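Local coordinates for type-2 ice-structuring protein (Brachyopsis rostratus, PDB 2ZIB) that binds to ice crystals and inhibits their growth, protecting fish blood from freezing at subzero seawater temperatures, at residues S47-E52 with W78-G83; A62-I67 with C104-A109; V9-W14 with C128-I133; P96-S101 with W115-C120. One frame throughout, in Å; residues are numbered along the deposited sequence. Where two conformers were deposited one is given.

Contacts 1, 2 and 4 form one connected cluster in the C-type lectin domain, whereas contact 3 stands apart where the two chain ends meet. Contact 1 leans on contact 2 by packing, Trp80 CH2 lying 3.5 Å from Met105 SD. It also meets contact 4, where Trp78 CH2 lies 3.4 Å from Asp117 CB. Contacts 2 and 4, with centres about 12 Å apart, are joined by the Cys104-Cys120 disulfide and by neighbouring strands of one sheet. Strand 124-131 carries that sheet on to contact 3, whose centre is about 29 Å from that of contact 4. A sulfate, probably from the crystallisation liquor, lies about 5 Å from the Asp82 side chain in contact 1.

Contact 1. Residues S47-E52 with W78-G83; sequences SIHSLE and WSWTDG
Trp80 offers one face of its indole to Ser47 and to the peptide that follows it. Ser47 CB lies over the five-membered ring, 3.5 Å from its centroid and 20° off the normal, a CH-pi contact, while Ile48 N stands above the same face nearer the six-membered ring. The far rim reaches Ile48, with Trp80 CH2 4.3 Å from Ile48 CB. On the pyrrole side His49 slides past obliquely, its CE1 3.7 Å from Trp80 NE1. That NE1 donates its hydrogen to a water in the indole plane (2.9 Å), and the water in turn meets Ile48 O.

Farther on, Asp82 closes the contact from the type I turn that runs from Trp80 to Gly83. Ser47 OG, set between its backbone N and carbonyl carbon (chi1 65°), donates to Asp82 OD2 at 2.6 Å from the syn side. The same hydroxyl accepts from His49 NE2 at 2.8 Å. With NE2 donating to Ser47 OG and ND1 bonded to the Asp87 carboxylate, the imidazole may be protonated at both nitrogens. A second water joins Asp82 OD2 to Ser47 N.

The contact joins the lead-in to helix 51-60 to the turn after strand 79-80 within the C-type lectin domain. Ile48 continues down onto Ile57 of that helix and onto Trp115 of strand 115-118.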
# COMPACT_ATOMS: atom_id res chain seq x y z
N SER A 47 -1.93 2.17 3.37
CA SER A 47 -2.57 3.32 2.74
C SER A 47 -1.60 4.50 2.78
O SER A 47 -0.71 4.57 3.66
CB SER A 47 -3.87 3.65 3.46
OG SER A 47 -3.59 4.05 4.79
N ILE A 48 -1.76 5.44 1.85
CA ILE A 48 -0.84 6.55 1.66
C ILE A 48 -1.62 7.85 1.59
O ILE A 48 -2.59 7.98 0.82
CB ILE A 48 -0.02 6.35 0.39
CG1 ILE A 48 0.70 4.99 0.39
CG2 ILE A 48 0.94 7.53 0.19
CD1 ILE A 48 1.64 4.74 -0.78
N HIS A 49 -1.24 8.82 2.42
CA HIS A 49 -2.10 10.00 2.64
C HIS A 49 -1.40 11.31 2.39
O HIS A 49 -2.00 12.36 2.61
CB HIS A 49 -2.64 9.97 4.08
CG HIS A 49 -3.48 8.77 4.31
ND1 HIS A 49 -4.75 8.69 3.81
CD2 HIS A 49 -3.19 7.55 4.85
CE1 HIS A 49 -5.23 7.47 4.04
NE2 HIS A 49 -4.31 6.78 4.70
N SER A 50 -0.18 11.26 1.89
CA SER A 50 0.59 12.48 1.56
C SER A 50 1.75 12.12 0.71
O SER A 50 2.19 10.97 0.67
CB SER A 50 1.14 13.17 2.82
OG SER A 50 2.07 12.34 3.46
N LEU A 51 2.35 13.14 0.07
CA LEU A 51 3.59 12.91 -0.63
C LEU A 51 4.68 12.51 0.34
O LEU A 51 5.54 11.72 -0.00
CB LEU A 51 4.02 14.15 -1.44
CG LEU A 51 5.30 13.93 -2.27
CD1 LEU A 51 5.31 12.81 -3.33
CD2 LEU A 51 5.68 15.28 -2.95
N GLU A 52 4.63 13.05 1.56
CA GLU A 52 5.60 12.61 2.57
C GLU A 52 5.59 11.09 2.79
O GLU A 52 6.65 10.46 2.84
CB GLU A 52 5.29 13.32 3.88
CG GLU A 52 6.26 13.13 5.02
CD GLU A 52 6.06 14.22 6.06
OE1 GLU A 52 4.96 14.29 6.68
OE2 GLU A 52 6.97 15.05 6.22
N TRP A 78 -12.32 3.91 -5.55
CA TRP A 78 -11.16 3.41 -4.80
C TRP A 78 -11.45 3.47 -3.30
O TRP A 78 -11.99 4.45 -2.79
CB TRP A 78 -9.89 4.20 -5.20
CG TRP A 78 -9.51 3.90 -6.60
CD1 TRP A 78 -9.92 4.57 -7.73
CD2 TRP A 78 -8.82 2.73 -7.05
NE1 TRP A 78 -9.54 3.86 -8.84
CE2 TRP A 78 -8.86 2.73 -8.45
CE3 TRP A 78 -8.21 1.63 -6.38
CZ2 TRP A 78 -8.31 1.70 -9.22
CZ3 TRP A 78 -7.66 0.63 -7.14
CH2 TRP A 78 -7.71 0.66 -8.53
N SER A 79 -10.94 2.47 -2.59
CA SER A 79 -10.95 2.41 -1.13
C SER A 79 -9.66 1.81 -0.64
O SER A 79 -9.04 0.99 -1.33
CB SER A 79 -12.01 1.32 -0.74
OG SER A 79 -13.32 1.55 -1.27
N TRP A 80 -9.28 2.19 0.57
CA TRP A 80 -8.17 1.55 1.26
C TRP A 80 -8.67 0.41 2.15
O TRP A 80 -9.69 0.59 2.85
CB TRP A 80 -7.43 2.54 2.16
CG TRP A 80 -6.73 3.69 1.45
CD1 TRP A 80 -7.01 5.04 1.59
CD2 TRP A 80 -5.59 3.62 0.57
NE1 TRP A 80 -6.17 5.80 0.83
CE2 TRP A 80 -5.26 4.96 0.21
CE3 TRP A 80 -4.81 2.57 0.07
CZ2 TRP A 80 -4.19 5.25 -0.65
CZ3 TRP A 80 -3.73 2.86 -0.77
CH2 TRP A 80 -3.44 4.21 -1.13
N THR A 81 -7.93 -0.69 2.21
CA THR A 81 -8.39 -1.81 3.07
C THR A 81 -8.44 -1.44 4.55
O THR A 81 -9.18 -2.08 5.31
CB THR A 81 -7.52 -3.03 2.91
OG1 THR A 81 -6.16 -2.66 3.17
CG2 THR A 81 -7.63 -3.64 1.50
N ASP A 82 -7.68 -0.43 4.97
CA ASP A 82 -7.70 -0.04 6.38
C ASP A 82 -8.84 0.94 6.69
O ASP A 82 -8.94 1.38 7.83
CB ASP A 82 -6.36 0.53 6.83
CG ASP A 82 -5.97 1.80 6.12
OD1 ASP A 82 -6.78 2.38 5.36
OD2 ASP A 82 -4.82 2.29 6.34
N GLY A 83 -9.69 1.28 5.73
CA GLY A 83 -10.82 2.16 6.00
C GLY A 83 -10.49 3.64 6.06
O GLY A 83 -11.40 4.45 6.29
O HOH W 1 -2.48 0.81 6.13
O HOH W 2 -5.19 8.46 0.02

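Contact 2. Residues A62-I67 with C104-A109; sequences AGIVWI and CMQMTA
Gln106 CG sits between its own backbone N and carbonyl carbon (chi1 54°), and from CG the extended chain carries NE2 over one face of Trp66, toward the rim, and turns OE1 to Ile64. Gln106 NE2 lies 3.7 Å from Trp66 CZ3, with ring and amide planes 72° apart. OE1 of Gln106 meets Ile64 CG2 at 3.5 Å. Ile67 has the same kind of first torsion (chi1 57°), which sets CG1 beside the thioether of Met105; beyond it, Ile67 CD1 comes to 3.5 Å from Met105 SD.

The backbones make an antiparallel ladder between strands 65-67 and 104-107. Val65 and Met107 are a hydrogen-bonded pair, Val65 N giving to Met107 O at 3.1 Å and Met107 N to Val65 O at 2.9 Å. Their side chains run side by side, CG2 of Val65 touching Met107 SD at 3.6 Å. Trp66 and Gln106 follow as a non-hydrogen-bonded pair, and Ile67 N then reaches Met105 O at 3.2 Å. The carbonyl oxygens of Met105 and Cys104 lie at the indole edge, while Cys104 CB, 3.6 Å from Trp66 CZ3, is on the face opposite the Gln106 amide nitrogen.

This ladder belongs to the central sheet of the C-type lectin fold, with strand 124-131 alongside strand 65-67. Its two faces differ in chemistry. Ile67, Met105 and Met107 put aliphatic carbon and sulfur into an apolar core shared with Ile57 and Trp115. The Trp66 face combines an amide with an aromatic ring whose buried NE1 is satisfied by the carbonyls of Met29 and Ala122.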
# COMPACT_ATOMS: atom_id res chain seq x y z
N ALA A 62 11.76 -2.09 -2.89
CA ALA A 62 12.81 -2.38 -3.88
C ALA A 62 12.34 -2.52 -5.30
O ALA A 62 13.14 -2.89 -6.16
CB ALA A 62 13.59 -3.63 -3.47
N GLY A 63 11.08 -2.27 -5.57
CA GLY A 63 10.47 -2.40 -6.93
C GLY A 63 8.96 -2.18 -6.85
O GLY A 63 8.46 -1.48 -5.94
N ILE A 64 8.21 -2.75 -7.79
CA ILE A 64 6.72 -2.71 -7.71
C ILE A 64 6.28 -3.30 -6.38
O ILE A 64 6.77 -4.36 -5.94
CB ILE A 64 6.12 -3.58 -8.83
CG1 ILE A 64 6.38 -2.95 -10.20
CG2 ILE A 64 4.61 -3.74 -8.59
CD1 ILE A 64 6.06 -3.87 -11.35
N VAL A 65 5.32 -2.64 -5.73
CA VAL A 65 4.72 -3.21 -4.50
C VAL A 65 3.23 -2.99 -4.52
O VAL A 65 2.72 -1.91 -4.88
CB VAL A 65 5.29 -2.60 -3.17
CG1 VAL A 65 6.69 -3.11 -2.90
CG2 VAL A 65 5.19 -1.06 -3.10
N TRP A 66 2.50 -4.02 -4.10
CA TRP A 66 1.09 -3.83 -3.77
C TRP A 66 0.91 -2.90 -2.57
O TRP A 66 1.65 -3.01 -1.60
CB TRP A 66 0.45 -5.18 -3.46
CG TRP A 66 0.26 -6.10 -4.60
CD1 TRP A 66 0.63 -7.44 -4.64
CD2 TRP A 66 -0.44 -5.84 -5.84
NE1 TRP A 66 0.19 -8.01 -5.81
CE2 TRP A 66 -0.53 -7.08 -6.54
CE3 TRP A 66 -1.12 -4.72 -6.37
CZ2 TRP A 66 -1.18 -7.19 -7.78
CZ3 TRP A 66 -1.75 -4.84 -7.61
CH2 TRP A 66 -1.78 -6.07 -8.30
N ILE A 67 -0.06 -1.99 -2.68
CA ILE A 67 -0.52 -1.17 -1.55
C ILE A 67 -2.02 -1.35 -1.39
O ILE A 67 -2.64 -2.12 -2.15
CB ILE A 67 -0.05 0.30 -1.69
CG1 ILE A 67 -0.53 0.92 -3.02
CG2 ILE A 67 1.50 0.36 -1.53
CD1 ILE A 67 -0.27 2.42 -3.12
N CYS A 104 -6.75 -3.66 -8.66
CA CYS A 104 -5.91 -3.54 -7.46
C CYS A 104 -4.77 -2.52 -7.66
O CYS A 104 -4.13 -2.46 -8.73
CB CYS A 104 -5.33 -4.91 -7.11
SG CYS A 104 -6.50 -5.96 -6.26
N MET A 105 -4.49 -1.72 -6.62
CA MET A 105 -3.52 -0.64 -6.71
C MET A 105 -2.13 -1.06 -6.34
O MET A 105 -1.91 -1.72 -5.31
CB MET A 105 -3.98 0.45 -5.76
CG MET A 105 -3.14 1.73 -5.77
SD MET A 105 -3.51 2.79 -4.34
CE MET A 105 -5.09 3.52 -4.78
N GLN A 106 -1.15 -0.64 -7.13
CA GLN A 106 0.24 -0.85 -6.79
C GLN A 106 1.03 0.43 -7.00
O GLN A 106 0.66 1.28 -7.80
CB GLN A 106 0.90 -1.93 -7.65
CG GLN A 106 0.77 -1.72 -9.13
CD GLN A 106 1.49 -2.76 -9.96
OE1 GLN A 106 2.28 -2.36 -10.82
NE2 GLN A 106 1.23 -4.04 -9.73
N MET A 107 2.17 0.50 -6.31
CA MET A 107 3.25 1.44 -6.68
C MET A 107 4.00 0.75 -7.82
O MET A 107 4.47 -0.41 -7.66
CB MET A 107 4.18 1.72 -5.51
CG MET A 107 3.44 2.37 -4.33
SD MET A 107 4.48 2.48 -2.86
CE MET A 107 4.90 4.16 -2.80
N THR A 108 4.17 1.46 -8.95
CA THR A 108 4.81 0.88 -10.13
C THR A 108 6.33 0.91 -10.06
O THR A 108 6.93 1.40 -9.09
CB THR A 108 4.35 1.56 -11.41
OG1 THR A 108 4.79 2.94 -11.42
CG2 THR A 108 2.83 1.51 -11.63
N ALA A 109 6.96 0.36 -11.10
CA ALA A 109 8.41 0.31 -11.22
C ALA A 109 9.01 1.68 -11.58
O ALA A 109 10.23 1.82 -11.56
CB ALA A 109 8.79 -0.70 -12.27

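Contact 3. Residues V9-W14 with C128-I133; sequences VCPAGW and CAKAAI
Trp14, Ile133 and Lys130 carry this contact. The Lys130 chain passes over one face of the Trp14 indole, the two side chains running at about a right angle to each other. Its CG is held between the backbone N and the carbonyl carbon (chi1 59°), and the rest of the chain runs out fully extended, laying Lys130 CE 3.5 Å from the centroid of the Trp14 six-membered ring and only 6° off the normal. Lys130 NZ follows at 4.1 Å from the centroid of that Trp14 ring, still over the face, so CH-pi and cation-pi contacts act together. The ammonium is also bonded to the carbonyl of Lys41, which helps fix its position. The indole's far corner touches the strand itself, Trp14 CH2 lying 3.8 Å from Cys128 CB.

Ile133, the C-terminal residue, binds Val9 by two backbone bonds. Val9 N gives to the carboxylate atom Ile133 OXT at 2.9 Å, while Ile133 N gives to Val9 O, also at 2.9 Å. Beside them the aliphatic groups pack, Ile133 CD1 meeting Pro11 CG at 4.0 Å and Ile133 CB meeting Val9 CG2 at 3.9 Å.

The contact joins the N-terminal loop to the C-terminal end of strand 124-131, the two chain ends meeting as is usual in C-type lectin domains. The type II turn from Pro11 to Trp14 leads into strand 15-17, and Cys10 is tied to Cys21 of strand 20-26. That strand is the antiparallel neighbour of strand 124-131, whose Cys128 is bonded to Cys38 of helix 31-40.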
# COMPACT_ATOMS: atom_id res chain seq x y z
N VAL A 9 7.47 3.21 19.28
CA VAL A 9 8.30 2.13 18.75
C VAL A 9 7.49 1.30 17.79
O VAL A 9 6.25 1.35 17.76
CB VAL A 9 8.89 1.19 19.88
CG1 VAL A 9 9.78 1.97 20.88
CG2 VAL A 9 7.83 0.39 20.62
N CYS A 10 8.22 0.51 17.02
CA CYS A 10 7.62 -0.47 16.14
C CYS A 10 8.07 -1.87 16.52
O CYS A 10 9.17 -2.02 17.00
CB CYS A 10 7.96 -0.21 14.66
SG CYS A 10 7.23 1.29 14.00
N PRO A 11 7.25 -2.89 16.24
CA PRO A 11 7.70 -4.26 16.48
C PRO A 11 8.91 -4.55 15.58
O PRO A 11 9.07 -4.00 14.48
CB PRO A 11 6.54 -5.13 16.01
CG PRO A 11 5.35 -4.23 16.04
CD PRO A 11 5.89 -2.85 15.70
N ALA A 12 9.76 -5.48 16.04
CA ALA A 12 10.89 -5.93 15.25
C ALA A 12 10.50 -6.30 13.82
O ALA A 12 9.57 -7.07 13.58
CB ALA A 12 11.53 -7.09 15.93
N GLY A 13 11.26 -5.77 12.89
CA GLY A 13 11.00 -6.04 11.49
C GLY A 13 10.20 -4.93 10.82
O GLY A 13 10.22 -4.85 9.60
N TRP A 14 9.60 -4.03 11.59
CA TRP A 14 8.81 -2.92 11.05
C TRP A 14 9.56 -1.63 11.30
O TRP A 14 10.34 -1.53 12.28
CB TRP A 14 7.45 -2.91 11.78
CG TRP A 14 6.60 -4.10 11.58
CD1 TRP A 14 6.88 -5.39 11.94
CD2 TRP A 14 5.31 -4.12 10.98
NE1 TRP A 14 5.83 -6.21 11.58
CE2 TRP A 14 4.86 -5.46 10.97
CE3 TRP A 14 4.50 -3.13 10.36
CZ2 TRP A 14 3.61 -5.84 10.42
CZ3 TRP A 14 3.25 -3.49 9.84
CH2 TRP A 14 2.82 -4.84 9.88
N CYS A 128 3.07 -3.46 4.25
CA CYS A 128 2.00 -3.37 5.25
C CYS A 128 2.21 -2.17 6.15
O CYS A 128 3.34 -1.68 6.29
CB CYS A 128 2.00 -4.60 6.18
SG CYS A 128 1.97 -6.22 5.35
N ALA A 129 1.13 -1.72 6.80
CA ALA A 129 1.23 -0.69 7.82
C ALA A 129 0.29 -1.00 8.97
O ALA A 129 -0.72 -1.71 8.81
CB ALA A 129 0.89 0.67 7.23
N LYS A 130 0.63 -0.44 10.14
CA LYS A 130 -0.27 -0.48 11.31
C LYS A 130 0.19 0.63 12.26
O LYS A 130 1.27 1.22 12.09
CB LYS A 130 -0.25 -1.83 12.03
CG LYS A 130 1.14 -2.29 12.57
CD LYS A 130 1.06 -3.74 13.03
CE LYS A 130 2.39 -4.26 13.51
NZ LYS A 130 2.29 -5.72 13.86
N ALA A 131 -0.64 0.94 13.25
CA ALA A 131 -0.28 1.99 14.21
C ALA A 131 0.98 1.63 14.99
O ALA A 131 1.21 0.45 15.36
CB ALA A 131 -1.41 2.19 15.16
N ALA A 132 1.80 2.64 15.26
CA ALA A 132 2.95 2.47 16.14
C ALA A 132 2.51 2.26 17.60
O ALA A 132 1.36 2.52 18.00
CB ALA A 132 3.88 3.66 16.00
N ILE A 133 3.46 1.81 18.43
CA ILE A 133 3.23 1.50 19.83
C ILE A 133 3.73 2.63 20.71
O ILE A 133 2.92 3.14 21.53
CB ILE A 133 3.95 0.20 20.17
CG1 ILE A 133 3.30 -0.97 19.43
CG2 ILE A 133 4.01 -0.05 21.68
CD1 ILE A 133 4.23 -2.18 19.24
OXT ILE A 133 4.91 3.00 20.60

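Contact 4. Residues P96-S101 with W115-C120; sequences PNDILS and WDDLPC
Asp117 receives two backbone hydrogen bonds from the loop at Asn97 and Asp98. Asn97 N gives to Asp117 OD1 at 2.9 Å, and Asp98 N to Asp117 OD2, also at 2.9 Å. Each oxygen uses its syn lone pair; two consecutive amides each bond one carboxylate oxygen and so hold its rotation. Asp117 CG stands between its backbone N and carbonyl carbon (chi1 53°), the position from which the group faces the loop. On the strand itself Asp116 OD1 accepts from Asp117 N at 2.8 Å, met from 39° above its carboxylate plane. A water bridges Ser101 O and Cys120 N, donating to Ser101 O at 2.8 Å and accepting from Cys120 N.

The two segments correspond to hallmark parts of a C-type lectin domain. Pro96, preceded by a cis peptide, and Asn97 fall where many lectins carry Glu-Pro-Asn, and Trp115-Asp116-Asp117 resembles their Trp-Asn-Asp. In those relatives both motifs contribute to a calcium site, whereas this antifreeze protein is calcium-independent.

Two like charges also come close; if both carboxylates are ionised they would probably repel. Asp98 OD1 lies 4.0 Å from Asp117 OD2, the carboxylate planes 85° apart. The amides on Asp117 and the bond of Asp98 OD1 to Trp78 NE1 probably offset this crowding of negative charge.

Van der Waals contact comes chiefly from Pro96, whose CB is 3.5 Å from Asp117 OD2. Farther along, Ser101 O comes within 3.9 Å of Pro119 CA.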
# COMPACT_ATOMS: atom_id res chain seq x y z
N PRO A 96 -5.90 6.19 -13.06
CA PRO A 96 -6.18 4.76 -13.25
C PRO A 96 -7.02 4.47 -14.49
O PRO A 96 -7.74 5.33 -14.94
CB PRO A 96 -6.97 4.43 -11.96
CG PRO A 96 -7.74 5.72 -11.61
CD PRO A 96 -6.75 6.81 -12.03
N ASN A 97 -6.94 3.26 -15.02
CA ASN A 97 -7.85 2.92 -16.16
C ASN A 97 -9.27 2.61 -15.66
O ASN A 97 -10.20 2.77 -16.45
CB ASN A 97 -7.37 1.76 -17.03
CG ASN A 97 -6.37 2.17 -18.01
OD1 ASN A 97 -6.68 2.77 -19.08
ND2 ASN A 97 -5.13 1.87 -17.68
N ASP A 98 -9.42 2.25 -14.38
CA ASP A 98 -10.76 2.00 -13.81
C ASP A 98 -11.53 0.93 -14.59
O ASP A 98 -12.76 1.00 -14.74
CB ASP A 98 -11.55 3.31 -13.68
CG ASP A 98 -11.02 4.19 -12.60
OD1 ASP A 98 -10.25 3.71 -11.71
OD2 ASP A 98 -11.40 5.38 -12.54
N ILE A 99 -10.82 -0.08 -15.09
CA ILE A 99 -11.46 -1.26 -15.68
C ILE A 99 -11.57 -2.30 -14.57
O ILE A 99 -10.57 -2.60 -13.89
CB ILE A 99 -10.62 -1.78 -16.91
CG1 ILE A 99 -10.44 -0.69 -17.99
CG2 ILE A 99 -11.28 -2.99 -17.51
CD1 ILE A 99 -9.27 -0.97 -18.98
N LEU A 100 -12.76 -2.89 -14.37
CA LEU A 100 -12.95 -3.77 -13.22
C LEU A 100 -12.05 -5.02 -13.23
O LEU A 100 -11.69 -5.53 -12.18
CB LEU A 100 -14.42 -4.23 -13.12
CG LEU A 100 -15.35 -3.17 -12.49
CD1 LEU A 100 -16.79 -3.54 -12.76
CD2 LEU A 100 -15.17 -3.12 -10.99
N SER A 101 -11.66 -5.50 -14.41
CA SER A 101 -10.73 -6.63 -14.50
C SER A 101 -9.36 -6.37 -13.85
O SER A 101 -8.63 -7.33 -13.57
CB SER A 101 -10.51 -7.01 -15.98
OG SER A 101 -9.87 -5.97 -16.67
N TRP A 115 1.26 5.40 -8.91
CA TRP A 115 0.34 4.27 -8.76
C TRP A 115 -0.33 3.85 -10.08
O TRP A 115 -0.54 4.67 -10.97
CB TRP A 115 -0.79 4.63 -7.80
CG TRP A 115 -0.32 5.13 -6.46
CD1 TRP A 115 0.94 5.13 -5.90
CD2 TRP A 115 -1.16 5.79 -5.52
NE1 TRP A 115 0.91 5.71 -4.64
CE2 TRP A 115 -0.36 6.14 -4.40
CE3 TRP A 115 -2.54 6.12 -5.51
CZ2 TRP A 115 -0.90 6.81 -3.26
CZ3 TRP A 115 -3.08 6.78 -4.36
CH2 TRP A 115 -2.24 7.12 -3.27
N ASP A 116 -0.67 2.57 -10.18
CA ASP A 116 -1.41 2.05 -11.31
C ASP A 116 -2.31 0.94 -10.82
O ASP A 116 -2.05 0.35 -9.76
CB ASP A 116 -0.43 1.58 -12.39
CG ASP A 116 -1.05 1.38 -13.76
OD1 ASP A 116 -2.24 1.68 -13.99
OD2 ASP A 116 -0.30 0.94 -14.66
N ASP A 117 -3.36 0.67 -11.60
CA ASP A 117 -4.32 -0.38 -11.26
C ASP A 117 -4.11 -1.57 -12.18
O ASP A 117 -4.16 -1.45 -13.40
CB ASP A 117 -5.78 0.17 -11.27
CG ASP A 117 -6.22 0.91 -12.52
OD1 ASP A 117 -5.45 1.47 -13.33
OD2 ASP A 117 -7.47 1.02 -12.66
N LEU A 118 -3.77 -2.70 -11.56
CA LEU A 118 -3.34 -3.92 -12.26
C LEU A 118 -4.27 -5.07 -11.88
O LEU A 118 -5.01 -4.97 -10.87
CB LEU A 118 -1.91 -4.29 -11.82
CG LEU A 118 -0.77 -3.64 -12.59
CD1 LEU A 118 -0.65 -4.15 -13.99
CD2 LEU A 118 -0.76 -2.09 -12.60
N PRO A 119 -4.21 -6.20 -12.60
CA PRO A 119 -4.96 -7.38 -12.16
C PRO A 119 -4.52 -7.82 -10.77
O PRO A 119 -3.33 -8.01 -10.52
CB PRO A 119 -4.61 -8.42 -13.22
CG PRO A 119 -4.21 -7.60 -14.43
CD PRO A 119 -3.46 -6.43 -13.85
N CYS A 120 -5.50 -8.04 -9.90
CA CYS A 120 -5.21 -8.44 -8.53
C CYS A 120 -4.39 -9.75 -8.45
O CYS A 120 -3.62 -9.89 -7.50
CB CYS A 120 -6.55 -8.59 -7.78
SG CYS A 120 -7.48 -7.02 -7.69
O HOH W 3 -8.17 -7.24 -10.85